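Local coordinates for protein esterase (uncultured bacterium pCosCE1, PDB 7ATL) that hydrolyses carboxylic esters as a family VIII carboxylesterase of beta-lactamase-like fold and also shows promiscuous acyltransferase activity, at residues V26-V30 against N42-Y46. Residues are numbered along the deposited sequence.
Sequences VGSVV and NASGY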
ATOM      1  N   VAL A  26     -12.475  -6.999  13.504  1.00 39.69           N
ATOM      2  CA  VAL A  26     -12.531  -8.432  13.883  1.00 40.98           C
ATOM      3  C   VAL A  26     -11.234  -8.789  14.611  1.00 44.42           C
ATOM      4  O   VAL A  26     -11.305  -9.467  15.686  1.00 53.14           O
ATOM      5  CB  VAL A  26     -12.765  -9.279  12.622  1.00 41.40           C
ATOM      6  CG1 VAL A  26     -12.610 -10.774  12.888  1.00 43.31           C
ATOM      7  CG2 VAL A  26     -14.125  -8.951  12.021  1.00 41.37           C
ATOM      8  N   GLY A  27     -10.108  -8.364  14.034  1.00 39.61           N
ATOM      9  CA  GLY A  27      -8.746  -8.570  14.563  1.00 38.25           C
ATOM     10  C   GLY A  27      -7.758  -7.568  13.981  1.00 35.60           C
ATOM     11  O   GLY A  27      -7.987  -7.037  12.863  1.00 36.39           O
ATOM     12  N   SER A  28      -6.692  -7.271  14.718  1.00 33.93           N
ATOM     13  CA  SER A  28      -5.620  -6.337  14.278  1.00 32.90           C
ATOM     14  C   SER A  28      -4.302  -6.754  14.914  1.00 30.92           C
ATOM     15  O   SER A  28      -4.326  -7.430  15.963  1.00 34.40           O
ATOM     16  CB  SER A  28      -5.934  -4.888  14.576  1.00 32.18           C
ATOM     17  OG  SER A  28      -5.735  -4.600  15.950  1.00 33.03           O
ATOM     18  N   VAL A  29      -3.214  -6.411  14.237  1.00 29.55           N
ATOM     19  CA  VAL A  29      -1.845  -6.352  14.805  1.00 29.12           C
ATOM     20  C   VAL A  29      -1.357  -4.912  14.658  1.00 29.27           C
ATOM     21  O   VAL A  29      -1.343  -4.434  13.524  1.00 32.22           O
ATOM     22  CB  VAL A  29      -0.928  -7.344  14.085  1.00 29.19           C
ATOM     23  CG1 VAL A  29       0.491  -7.267  14.625  1.00 31.60           C
ATOM     24  CG2 VAL A  29      -1.482  -8.750  14.181  1.00 29.85           C
ATOM     25  N   VAL A  30      -1.029  -4.250  15.765  1.00 29.85           N
ATOM     26  CA  VAL A  30      -0.551  -2.837  15.813  1.00 30.91           C
ATOM     27  C   VAL A  30       0.845  -2.793  16.452  1.00 29.13           C
ATOM     28  O   VAL A  30       0.986  -3.264  17.586  1.00 28.44           O
ATOM     29  CB  VAL A  30      -1.530  -1.942  16.590  1.00 31.43           C
ATOM     30  CG1 VAL A  30      -0.949  -0.559  16.806  1.00 30.74           C
ATOM     31  CG2 VAL A  30      -2.893  -1.854  15.920  1.00 31.86           C
ATOM     32  N   ASN A  42       1.005  -5.476  19.667  1.00 40.89           N
ATOM     33  CA  ASN A  42      -0.209  -6.161  20.177  1.00 40.70           C
ATOM     34  C   ASN A  42      -1.063  -6.751  19.056  1.00 38.24           C
ATOM     35  O   ASN A  42      -1.462  -6.002  18.163  1.00 38.41           O
ATOM     36  CB  ASN A  42      -1.036  -5.219  21.047  1.00 44.18           C
ATOM     37  CG  ASN A  42      -1.991  -5.993  21.923  1.00 46.88           C
ATOM     38  OD1 ASN A  42      -1.641  -7.056  22.437  1.00 49.27           O
ATOM     39  ND2 ASN A  42      -3.200  -5.487  22.061  1.00 50.32           N
ATOM     40  N   ALA A  43      -1.371  -8.047  19.165  1.00 37.14           N
ATOM     41  CA  ALA A  43      -2.405  -8.769  18.385  1.00 34.77           C
ATOM     42  C   ALA A  43      -3.715  -8.744  19.173  1.00 33.34           C
ATOM     43  O   ALA A  43      -3.671  -9.131  20.326  1.00 34.26           O
ATOM     44  CB  ALA A  43      -1.944 -10.181  18.146  1.00 33.22           C
ATOM     45  N   SER A  44      -4.828  -8.307  18.586  1.00 34.03           N
ATOM     46  CA  SER A  44      -6.159  -8.284  19.250  1.00 35.48           C
ATOM     47  C   SER A  44      -7.170  -9.078  18.415  1.00 36.83           C
ATOM     48  O   SER A  44      -7.028  -9.088  17.179  1.00 35.28           O
ATOM     49  CB  SER A  44      -6.651  -6.866  19.423  1.00 41.40           C
ATOM     50  OG  SER A  44      -5.759  -6.062  20.178  1.00 44.09           O
ATOM     51  N   GLY A  45      -8.191  -9.655  19.051  1.00 35.20           N
ATOM     52  CA  GLY A  45      -9.321 -10.300  18.360  1.00 33.40           C
ATOM     53  C   GLY A  45      -8.876 -11.532  17.581  1.00 33.50           C
ATOM     54  O   GLY A  45      -7.836 -12.122  17.926  1.00 29.49           O
ATOM     55  N   TYR A  46      -9.601 -11.866  16.512  1.00 36.80           N
ATOM     56  CA  TYR A  46      -9.450 -13.149  15.771  1.00 40.09           C
ATOM     57  C   TYR A  46      -8.847 -12.933  14.370  1.00 36.76           C
ATOM     58  O   TYR A  46      -9.191 -11.986  13.655  1.00 33.94           O
ATOM     59  CB  TYR A  46     -10.803 -13.864  15.688  1.00 43.41           C
ATOM     60  CG  TYR A  46     -11.458 -14.259  16.999  1.00 47.20           C
ATOM     61  CD1 TYR A  46     -10.904 -15.236  17.819  1.00 49.12           C
ATOM     62  CD2 TYR A  46     -12.678 -13.713  17.386  1.00 47.92           C
ATOM     63  CE1 TYR A  46     -11.513 -15.627  19.001  1.00 48.54           C
ATOM     64  CE2 TYR A  46     -13.301 -14.092  18.564  1.00 49.67           C
ATOM     65  CZ  TYR A  46     -12.711 -15.049  19.371  1.00 49.69           C
ATOM     66  OH  TYR A  46     -13.328 -15.443  20.516  1.00 52.80           O
TER
HETATM   67  O   HOH W   1      -4.213  -4.935  18.239  1.00 40.18           O
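Val29 lays its CG2 methyl beside the CB of Ala43, 4.2 Å away, the one apolar side-chain contact between two antiparallel strands whose axes approach to 4.7 Å at 174°. The pair is non-hydrogen-bonded, with CA atoms 4.4 Å apart. Backbone hydrogen bonds flank it. On one side Ser44 N gives to Ser28 O (2.8 Å) and Ser28 N to Ser44 O (3.1 Å); on the other Val30 N gives to Asn42 O and Asn42 N to Val30 O, both 3.0 Å. Ser28, Val30, Asn42 and Ser44 share the other face. There a water bridges the strands, 2.8 Å from Ser28 OG, 2.7 Å from Ser44 OG and donating to Asn42 O at 3.0 Å; Ser28 OG is also hydrogen-bonded to Tyr372 OH. Past Ser28 comes a non-hydrogen-bonded glycine pair, Gly27 and Gly45, with CA atoms 4.2 Å apart. A CB on Gly27 would clash with Tyr46 O, and one on Gly45 with Val26 O; Gly45 also has a positive phi, where the chain turns a corner. Beyond the pair a last hydrogen bond, Tyr46 N to Val26 O at 3.1 Å, closes this end, while the Tyr46 ring leads away from Val26-Val30. The ladder belongs to a beta hairpin, the consecutive strands 27-34 and 37-44, with 37-44 outermost in the antiparallel sheet of the beta-lactamase-like fold. Helix 3-21 packs on the serine face, with Val12 against Val30 and Ser16 and Ile20 against Ser44; Met55 touches Val29 on the opposite face, and strand 355-361 continues the sheet beyond strand 27-34.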